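Local structure of TqaA (Penicillium aethiopicum, 5EGF) at residues V92-I97 against P203-F208; L48-P53 against D207-L212; L98-V103 against Q111-N116. The protein is a fungal nonribosomal peptide synthetase whose C-terminal condensation-like domain, the part described here, probably releases the finished peptide by macrocyclization. The protein carries 2 engineered substitutions. All coordinates share one frame; numbering follows the deposited sequence.

In the fold
Reading from the N terminus, strand 47-53 comes first and waits more than 150 residues for its partner, the start of helix 208-217, so interaction 2 closes the widest loop. Interaction 1 opens later, where helix 81-94 ends, and returns to the approach to that same helix, sharing D207 and F208 with interaction 2. Interaction 3 is a local hairpin, 98-103 with 111-116, nested inside both loops. Strand 110-115 lies between strands 47-53 and 100-103, and Q111 touches parts of all three contacts. Together they illustrate how a short antiparallel sheet, a helix end and the start of a distant helix border one site holding an ethanediol, probably from the crystallisation liquor.

Interaction 1: V92-I97 against P203-F208; sequences VDRHSI and PPTSDF. With EDO (1,2-ethanediol), chain Z.
The methyl CG2 of T205 lies over one face of the R94 guanidinium, only 3.1 Å from R94 NH2, while P204 sits at the edge of that group, near its plane. R94 NE in turn rests 4.1 Å above one face of the H95 ring, offset toward the rim, and the same T205 methyl approaches this ring obliquely. The F208 ring is met at its edge by the ethanediol, F208 CD2 lying 3.7 Å from its C1. R94 reaches over by a folded route: CG is tucked between backbone N and carbonyl carbon (chi1 62°), and the chain bends again at chi2 and chi3. This delivers NH2 to the carbonyl of P203 for a weak hydrogen bond, R94 NH2 to P203 O 2.9 Å, with a poor angle of 118°. The stronger anchor is D192, whose OD2 takes a salt bridge from R94 NH1 and a hydrogen bond from H95 NE2. R94 to F102 read RHSILRTSF, a form of the conserved RHExLRTxF core motif of condensation domains; the motif begins on the last residue of helix 81-94 and runs out of it from H95. Further along, I97 and F208 meet through their beta carbons, I97 CB to F208 CB 4.2 Å. A water bridges their backbones, accepting from F208 N at 3.3 Å and more weakly from I97 N. I97 O is also bound by Q180 NE2, close in sequence to the phosphopantetheine-binding G183, and the F208 side chain itself lies about 11 Å from that of N311, another residue of that site.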
loop_
_atom_site.group_PDB
_atom_site.type_symbol
_atom_site.label_atom_id
_atom_site.label_comp_id
_atom_site.label_asym_id
_atom_site.label_seq_id
_atom_site.Cartn_x
_atom_site.Cartn_y
_atom_site.Cartn_z
ATOM N N VAL C 92 40.513 22.092 -20.002
ATOM C CA VAL C 92 40.886 21.605 -18.690
ATOM C C VAL C 92 42.236 22.187 -18.269
ATOM O O VAL C 92 42.460 22.454 -17.084
ATOM C CB VAL C 92 40.966 20.083 -18.668
ATOM C CG1 VAL C 92 41.723 19.605 -17.435
ATOM C CG2 VAL C 92 39.570 19.486 -18.715
ATOM N N ASP C 93 43.132 22.396 -19.237
ATOM C CA ASP C 93 44.466 22.935 -18.948
ATOM C C ASP C 93 44.401 24.314 -18.316
ATOM O O ASP C 93 45.132 24.621 -17.378
ATOM C CB ASP C 93 45.308 23.037 -20.222
ATOM C CG ASP C 93 45.929 21.718 -20.619
ATOM O OD1 ASP C 93 46.076 20.844 -19.735
ATOM O OD2 ASP C 93 46.270 21.551 -21.815
ATOM N N ARG C 94 43.523 25.150 -18.847
ATOM C CA ARG C 94 43.489 26.546 -18.455
ATOM C C ARG C 94 42.589 26.856 -17.253
ATOM O O ARG C 94 42.647 27.958 -16.696
ATOM C CB ARG C 94 43.052 27.395 -19.642
ATOM C CG ARG C 94 41.678 27.082 -20.144
ATOM C CD ARG C 94 41.015 28.356 -20.608
ATOM N NE ARG C 94 41.800 29.533 -20.249
ATOM C CZ ARG C 94 41.411 30.782 -20.488
ATOM N NH1 ARG C 94 40.247 31.006 -21.073
ATOM N NH2 ARG C 94 42.177 31.804 -20.142
ATOM N N HIS C 95 41.750 25.905 -16.858
ATOM C CA HIS C 95 40.859 26.117 -15.718
ATOM C C HIS C 95 41.153 25.085 -14.633
ATOM O O HIS C 95 40.706 23.948 -14.725
ATOM C CB HIS C 95 39.399 26.015 -16.165
ATOM C CG HIS C 95 38.938 27.150 -17.033
ATOM N ND1 HIS C 95 38.951 28.467 -16.617
ATOM C CD2 HIS C 95 38.415 27.158 -18.284
ATOM C CE1 HIS C 95 38.468 29.235 -17.580
ATOM N NE2 HIS C 95 38.134 28.466 -18.601
ATOM N N SER C 96 41.895 25.470 -13.602
ATOM C CA SER C 96 42.375 24.464 -12.655
ATOM C C SER C 96 41.272 23.786 -11.836
ATOM O O SER C 96 41.457 22.653 -11.350
ATOM C CB SER C 96 43.475 25.031 -11.747
ATOM O OG SER C 96 42.975 26.049 -10.905
ATOM N N ILE C 97 40.136 24.468 -11.675
ATOM C CA ILE C 97 38.985 23.839 -11.031
ATOM C C ILE C 97 38.541 22.584 -11.805
ATOM O O ILE C 97 38.081 21.614 -11.208
ATOM C CB ILE C 97 37.801 24.814 -10.830
ATOM C CG1 ILE C 97 36.762 24.205 -9.878
ATOM C CG2 ILE C 97 37.173 25.198 -12.160
ATOM C CD1 ILE C 97 37.334 23.655 -8.572
ATOM N N PRO C 203 42.242 35.613 -23.589
ATOM C CA PRO C 203 42.982 36.249 -22.498
ATOM C C PRO C 203 43.502 35.207 -21.514
ATOM O O PRO C 203 43.157 34.037 -21.635
ATOM C CB PRO C 203 41.914 37.113 -21.814
ATOM C CG PRO C 203 40.602 36.576 -22.281
ATOM C CD PRO C 203 40.850 36.085 -23.664
ATOM N N PRO C 204 44.362 35.621 -20.570
ATOM C CA PRO C 204 44.679 34.776 -19.416
ATOM C C PRO C 204 43.633 34.966 -18.308
ATOM O O PRO C 204 42.828 35.907 -18.363
ATOM C CB PRO C 204 46.045 35.295 -18.972
ATOM C CG PRO C 204 46.043 36.718 -19.386
ATOM C CD PRO C 204 45.248 36.793 -20.657
ATOM N N THR C 205 43.639 34.075 -17.320
ATOM C CA THR C 205 42.560 34.019 -16.341
ATOM C C THR C 205 43.039 33.374 -15.040
ATOM O O THR C 205 44.063 32.687 -15.022
ATOM C CB THR C 205 41.366 33.209 -16.906
ATOM O OG1 THR C 205 40.221 33.331 -16.046
ATOM C CG2 THR C 205 41.748 31.735 -17.056
ATOM N N SER C 206 42.278 33.562 -13.965
ATOM C CA SER C 206 42.695 33.096 -12.644
ATOM C C SER C 206 42.113 31.743 -12.233
ATOM O O SER C 206 40.988 31.396 -12.605
ATOM C CB SER C 206 42.346 34.148 -11.579
ATOM O OG SER C 206 42.939 35.407 -11.854
ATOM N N ASP C 207 42.895 30.992 -11.457
ATOM C CA ASP C 207 42.416 29.769 -10.813
ATOM C C ASP C 207 41.319 30.124 -9.798
ATOM O O ASP C 207 41.316 31.221 -9.236
ATOM C CB ASP C 207 43.566 29.056 -10.073
ATOM C CG ASP C 207 44.544 28.355 -11.010
ATOM O OD1 ASP C 207 44.634 28.730 -12.198
ATOM O OD2 ASP C 207 45.242 27.425 -10.546
ATOM N N PHE C 208 40.390 29.203 -9.565
ATOM C CA PHE C 208 39.461 29.363 -8.458
ATOM C C PHE C 208 40.266 29.430 -7.157
ATOM O O PHE C 208 39.972 30.230 -6.261
ATOM C CB PHE C 208 38.444 28.207 -8.413
ATOM C CG PHE C 208 37.569 28.216 -7.175
ATOM C CD1 PHE C 208 36.563 29.163 -7.031
ATOM C CD2 PHE C 208 37.770 27.297 -6.148
ATOM C CE1 PHE C 208 35.755 29.204 -5.881
ATOM C CE2 PHE C 208 36.966 27.324 -4.994
ATOM C CZ PHE C 208 35.954 28.281 -4.865
HETATM C C1 EDO Z . 40.516 25.013 -7.210
HETATM O O1 EDO Z . 40.460 23.605 -6.943
HETATM C C2 EDO Z . 41.182 25.268 -8.559
HETATM O O2 EDO Z . 41.052 26.649 -8.928
HETATM O O HOH W 1 39.328 27.724 -12.274
#

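Interaction 2: L48-P53 against D207-L212; sequences LEDLLP and DFAHYL. With EDO (1,2-ethanediol), chain Z.
Strand 48-53 and the first turn of helix 208-217 (208-212) run at 51° to each other, their axes 9.8 Å apart at closest, with L52 and A209 nearest in the backbone. L52 fills the gap between the two elements. Its chi1 of -47° sets CG beside the backbone N, and chi2 of 82° then turns the methyls to the helix: L52 CD2 is 3.8 Å from A209 CB and equally 3.8 Å from L212 CD1, with L52 CD1 also close to A209 CB. The same L212 methyl comes within 3.5 Å of P53 O, so the leucine is held against both side chain and backbone of the strand end. At the other end the contact turns polar. E49, extended beyond CG, and D207 come from opposite directions, and their nearly coplanar carboxylates leave E49 OE1 4.0 Å from D207 OD2; such like charges would probably raise the affinity of one of them for a proton, although R99 offers E49 a long, weak ion pair. The ethanediol uses the start of the helix, accepting from A209 N at 2.7 Å through its O2. A classic bulge in strand 47-53 sets E49 and D50 together opposite V113. D50 OD1 is held by L51 N, F21 N and the hydroxyl of Y213 in helix 208-217, while strand 110-115 pairs with this strand through backbone hydrogen bonds of V113 with E49 and D50 and of Q111 with L52, and Q111 packs on L212.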
loop_
_atom_site.group_PDB
_atom_site.type_symbol
_atom_site.label_atom_id
_atom_site.label_comp_id
_atom_site.label_asym_id
_atom_site.label_seq_id
_atom_site.Cartn_x
_atom_site.Cartn_y
_atom_site.Cartn_z
ATOM N N LEU C 48 50.485 16.743 -8.096
ATOM C CA LEU C 48 49.778 17.592 -7.155
ATOM C C LEU C 48 50.358 19.006 -7.198
ATOM O O LEU C 48 51.550 19.228 -6.933
ATOM C CB LEU C 48 49.876 17.008 -5.750
ATOM C CG LEU C 48 49.074 17.743 -4.675
ATOM C CD1 LEU C 48 47.613 17.924 -5.117
ATOM C CD2 LEU C 48 49.176 16.993 -3.346
ATOM N N GLU C 49 49.501 19.961 -7.534
ATOM C CA GLU C 49 49.926 21.327 -7.786
ATOM C C GLU C 49 49.467 22.335 -6.718
ATOM O O GLU C 49 50.132 23.355 -6.485
ATOM C CB GLU C 49 49.424 21.769 -9.148
ATOM C CG GLU C 49 49.338 23.265 -9.266
ATOM C CD GLU C 49 48.875 23.703 -10.629
ATOM O OE1 GLU C 49 48.108 24.691 -10.709
ATOM O OE2 GLU C 49 49.285 23.062 -11.623
ATOM N N ASP C 50 48.315 22.067 -6.107
ATOM C CA ASP C 50 47.871 22.809 -4.928
ATOM C C ASP C 50 47.009 21.895 -4.082
ATOM O O ASP C 50 46.609 20.813 -4.529
ATOM C CB ASP C 50 47.106 24.068 -5.308
ATOM C CG ASP C 50 47.365 25.208 -4.355
ATOM O OD1 ASP C 50 47.624 24.945 -3.156
ATOM O OD2 ASP C 50 47.316 26.370 -4.811
ATOM N N LEU C 51 46.755 22.306 -2.848
ATOM C CA LEU C 51 45.884 21.541 -1.967
ATOM C C LEU C 51 45.276 22.471 -0.930
ATOM O O LEU C 51 45.992 22.963 -0.022
ATOM C CB LEU C 51 46.622 20.382 -1.291
ATOM C CG LEU C 51 45.701 19.444 -0.494
ATOM C CD1 LEU C 51 46.329 18.086 -0.303
ATOM C CD2 LEU C 51 45.355 20.051 0.853
ATOM N N LEU C 52 43.966 22.715 -1.086
ATOM C CA LEU C 52 43.252 23.710 -0.295
ATOM C C LEU C 52 41.992 23.126 0.303
ATOM O O LEU C 52 41.586 22.025 -0.064
ATOM C CB LEU C 52 42.850 24.906 -1.157
ATOM C CG LEU C 52 43.878 25.536 -2.071
ATOM C CD1 LEU C 52 43.974 24.738 -3.364
ATOM C CD2 LEU C 52 43.454 26.961 -2.335
ATOM N N PRO C 53 41.359 23.877 1.221
ATOM C CA PRO C 53 40.022 23.493 1.680
ATOM C C PRO C 53 38.971 23.778 0.608
ATOM O O PRO C 53 39.086 24.758 -0.141
ATOM C CB PRO C 53 39.793 24.413 2.892
ATOM C CG PRO C 53 41.169 24.850 3.324
ATOM C CD PRO C 53 41.922 24.980 2.027
ATOM N N ASP C 207 42.895 30.992 -11.457
ATOM C CA ASP C 207 42.416 29.769 -10.813
ATOM C C ASP C 207 41.319 30.124 -9.798
ATOM O O ASP C 207 41.316 31.221 -9.236
ATOM C CB ASP C 207 43.566 29.056 -10.073
ATOM C CG ASP C 207 44.544 28.355 -11.010
ATOM O OD1 ASP C 207 44.634 28.730 -12.198
ATOM O OD2 ASP C 207 45.242 27.425 -10.546
ATOM N N PHE C 208 40.390 29.203 -9.565
ATOM C CA PHE C 208 39.461 29.363 -8.458
ATOM C C PHE C 208 40.266 29.430 -7.157
ATOM O O PHE C 208 39.972 30.230 -6.261
ATOM C CB PHE C 208 38.444 28.207 -8.413
ATOM C CG PHE C 208 37.569 28.216 -7.175
ATOM C CD1 PHE C 208 36.563 29.163 -7.031
ATOM C CD2 PHE C 208 37.770 27.297 -6.148
ATOM C CE1 PHE C 208 35.755 29.204 -5.881
ATOM C CE2 PHE C 208 36.966 27.324 -4.994
ATOM C CZ PHE C 208 35.954 28.281 -4.865
ATOM N N ALA C 209 41.298 28.595 -7.063
ATOM C CA ALA C 209 42.156 28.610 -5.894
ATOM C C ALA C 209 42.678 30.028 -5.622
ATOM O O ALA C 209 42.815 30.423 -4.466
ATOM C CB ALA C 209 43.284 27.639 -6.049
ATOM N N HIS C 210 42.944 30.798 -6.675
ATOM C CA HIS C 210 43.396 32.173 -6.484
ATOM C C HIS C 210 42.363 32.955 -5.661
ATOM O O HIS C 210 42.719 33.790 -4.827
ATOM C CB HIS C 210 43.666 32.858 -7.828
ATOM C CG HIS C 210 44.067 34.296 -7.702
ATOM N ND1 HIS C 210 43.156 35.304 -7.458
ATOM C CD2 HIS C 210 45.280 34.898 -7.779
ATOM C CE1 HIS C 210 43.792 36.463 -7.388
ATOM N NE2 HIS C 210 45.082 36.244 -7.580
ATOM N N TYR C 211 41.084 32.669 -5.895
ATOM C CA TYR C 211 39.995 33.309 -5.162
ATOM C C TYR C 211 40.135 33.022 -3.669
ATOM O O TYR C 211 40.143 33.933 -2.832
ATOM C CB TYR C 211 38.664 32.767 -5.679
ATOM C CG TYR C 211 37.408 33.283 -4.991
ATOM C CD1 TYR C 211 36.813 34.473 -5.393
ATOM C CD2 TYR C 211 36.786 32.552 -3.978
ATOM C CE1 TYR C 211 35.663 34.943 -4.790
ATOM C CE2 TYR C 211 35.617 33.020 -3.365
ATOM C CZ TYR C 211 35.069 34.220 -3.777
ATOM O OH TYR C 211 33.916 34.710 -3.189
ATOM N N LEU C 212 40.247 31.741 -3.337
ATOM C CA LEU C 212 40.404 31.361 -1.946
ATOM C C LEU C 212 41.554 32.141 -1.286
ATOM O O LEU C 212 41.335 32.820 -0.274
ATOM C CB LEU C 212 40.578 29.848 -1.820
ATOM C CG LEU C 212 39.479 29.009 -2.506
ATOM C CD1 LEU C 212 39.649 27.517 -2.199
ATOM C CD2 LEU C 212 38.080 29.499 -2.092
HETATM C C1 EDO Z . 40.516 25.013 -7.210
HETATM O O1 EDO Z . 40.460 23.605 -6.943
HETATM C C2 EDO Z . 41.182 25.268 -8.559
HETATM O O2 EDO Z . 41.052 26.649 -8.928
#

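Interaction 3: L98-V103 against Q111-N116. With EDO (1,2-ethanediol), chain Z.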
loop_
_atom_site.group_PDB
_atom_site.type_symbol
_atom_site.label_atom_id
_atom_site.label_comp_id
_atom_site.label_asym_id
_atom_site.label_seq_id
_atom_site.Cartn_x
_atom_site.Cartn_y
_atom_site.Cartn_z
ATOM N N LEU C 98 38.711 22.593 -13.123
ATOM C CA LEU C 98 38.354 21.439 -13.936
ATOM C C LEU C 98 39.335 20.271 -13.761
ATOM O O LEU C 98 39.058 19.144 -14.209
ATOM C CB LEU C 98 38.266 21.830 -15.404
ATOM C CG LEU C 98 37.284 22.960 -15.682
ATOM C CD1 LEU C 98 37.273 23.307 -17.170
ATOM C CD2 LEU C 98 35.893 22.563 -15.193
ATOM N N ARG C 99 40.470 20.536 -13.107
ATOM C CA ARG C 99 41.474 19.501 -12.854
ATOM C C ARG C 99 41.520 19.205 -11.370
ATOM O O ARG C 99 42.520 18.697 -10.865
ATOM C CB ARG C 99 42.872 19.945 -13.316
ATOM C CG ARG C 99 42.888 20.850 -14.551
ATOM C CD ARG C 99 44.297 21.087 -15.079
ATOM N NE ARG C 99 44.620 22.512 -15.158
ATOM C CZ ARG C 99 45.385 23.150 -14.273
ATOM N NH1 ARG C 99 45.913 22.488 -13.255
ATOM N NH2 ARG C 99 45.622 24.447 -14.409
ATOM N N THR C 100 40.439 19.522 -10.668
ATOM C CA THR C 100 40.428 19.396 -9.220
ATOM C C THR C 100 39.711 18.127 -8.769
ATOM O O THR C 100 38.667 17.782 -9.296
ATOM C CB THR C 100 39.764 20.619 -8.573
ATOM O OG1 THR C 100 40.451 21.817 -8.970
ATOM C CG2 THR C 100 39.770 20.479 -7.066
ATOM N N SER C 101 40.281 17.429 -7.794
ATOM C CA SER C 101 39.635 16.261 -7.225
ATOM C C SER C 101 39.351 16.506 -5.739
ATOM O O SER C 101 40.127 17.192 -5.051
ATOM C CB SER C 101 40.498 15.019 -7.423
ATOM O OG SER C 101 40.894 14.482 -6.174
ATOM N N PHE C 102 38.228 15.974 -5.256
ATOM C CA PHE C 102 37.762 16.265 -3.900
ATOM C C PHE C 102 37.877 15.074 -2.968
ATOM O O PHE C 102 37.540 13.929 -3.306
ATOM C CB PHE C 102 36.320 16.820 -3.908
ATOM C CG PHE C 102 36.146 18.020 -4.802
ATOM C CD1 PHE C 102 35.992 17.867 -6.183
ATOM C CD2 PHE C 102 36.181 19.296 -4.277
ATOM C CE1 PHE C 102 35.859 18.970 -7.024
ATOM C CE2 PHE C 102 36.043 20.420 -5.109
ATOM C CZ PHE C 102 35.880 20.246 -6.494
ATOM N N VAL C 103 38.343 15.371 -1.765
ATOM C CA VAL C 103 38.603 14.337 -0.775
ATOM C C VAL C 103 38.264 14.869 0.624
ATOM O O VAL C 103 38.179 16.093 0.838
ATOM C CB VAL C 103 40.079 13.840 -0.885
ATOM C CG1 VAL C 103 40.756 13.742 0.490
ATOM C CG2 VAL C 103 40.164 12.516 -1.665
ATOM N N GLN C 111 40.348 20.391 -1.739
ATOM C CA GLN C 111 40.531 20.398 -3.175
ATOM C C GLN C 111 41.954 19.987 -3.493
ATOM O O GLN C 111 42.909 20.652 -3.064
ATOM C CB GLN C 111 40.315 21.814 -3.711
ATOM C CG GLN C 111 38.865 22.220 -3.865
ATOM C CD GLN C 111 38.681 23.728 -4.016
ATOM O OE1 GLN C 111 38.348 24.213 -5.095
ATOM N NE2 GLN C 111 38.866 24.470 -2.923
ATOM N N LEU C 112 42.118 18.896 -4.234
ATOM C CA LEU C 112 43.436 18.583 -4.775
ATOM C C LEU C 112 43.498 19.122 -6.197
ATOM O O LEU C 112 42.778 18.661 -7.077
ATOM C CB LEU C 112 43.715 17.085 -4.756
ATOM C CG LEU C 112 44.126 16.473 -3.419
ATOM C CD1 LEU C 112 42.980 16.501 -2.410
ATOM C CD2 LEU C 112 44.580 15.055 -3.669
ATOM N N VAL C 113 44.320 20.135 -6.421
ATOM C CA VAL C 113 44.483 20.652 -7.771
ATOM C C VAL C 113 45.544 19.826 -8.491
ATOM O O VAL C 113 46.659 19.654 -7.994
ATOM C CB VAL C 113 44.898 22.117 -7.756
ATOM C CG1 VAL C 113 44.624 22.756 -9.116
ATOM C CG2 VAL C 113 44.137 22.842 -6.671
ATOM N N LEU C 114 45.193 19.311 -9.663
ATOM C CA LEU C 114 46.090 18.427 -10.397
ATOM C C LEU C 114 46.805 19.123 -11.553
ATOM O O LEU C 114 46.302 20.090 -12.134
ATOM C CB LEU C 114 45.314 17.214 -10.912
ATOM C CG LEU C 114 45.482 15.939 -10.093
ATOM C CD1 LEU C 114 45.662 16.244 -8.613
ATOM C CD2 LEU C 114 44.299 14.994 -10.334
ATOM N N ALA C 115 47.990 18.626 -11.883
ATOM C CA ALA C 115 48.712 19.095 -13.065
ATOM C C ALA C 115 49.203 17.869 -13.827
ATOM O O ALA C 115 49.089 16.741 -13.325
ATOM C CB ALA C 115 49.884 20.008 -12.665
ATOM N N ASN C 116 49.750 18.082 -15.025
ATOM C CA ASN C 116 50.202 16.966 -15.856
ATOM C C ASN C 116 49.092 15.955 -15.955
ATOM O O ASN C 116 49.281 14.750 -15.715
ATOM C CB ASN C 116 51.456 16.320 -15.279
ATOM C CG ASN C 116 52.680 17.159 -15.517
ATOM O OD1 ASN C 116 53.156 17.274 -16.655
ATOM N ND2 ASN C 116 53.188 17.780 -14.455
HETATM C C1 EDO Z . 40.516 25.013 -7.210
HETATM O O1 EDO Z . 40.460 23.605 -6.943
HETATM C C2 EDO Z . 41.182 25.268 -8.559
HETATM O O2 EDO Z . 41.052 26.649 -8.928
#
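Matching first torsions bring F102 and Q111 together: in each, CG stands anti to the carbonyl carbon and beside the backbone N (chi1 -54° and -79°). The two side chains therefore run side by side in the same direction, Q111 CG 3.6 Å from F102 CE2. Ring and amide planes are only 8° apart. The methyl CG2 of T100 lies over one face of the phenylalanine ring. These residues belong to one face of an antiparallel hairpin, in which T100 pairs with V113 and F102 with Q111 as non-hydrogen-bonded pairs. Between them S101 and L112 form a hydrogen-bonded pair, S101 N to L112 O 2.9 Å and L112 N to S101 O 2.7 Å. At the open end, L114 N reaches R99 O at 3.0 Å. R99, bent at chi3, returns the favour: NH1 meets L114 O at 2.7 Å, in the guanidinium plane and nearly in line with the C=O. On the T100 and Q111 face the ethanediol donates from O1 to Q111 OE1, 2.9 Å away, an oxygen that also accepts from Q58 NE2. The remaining nitrogens of R99 make weak bonds to V92 O and D93 O at the end of helix 81-94. A single cation thus gathers carbonyls from helix and strand, and its charge probably complements the negative end of the helix dipole.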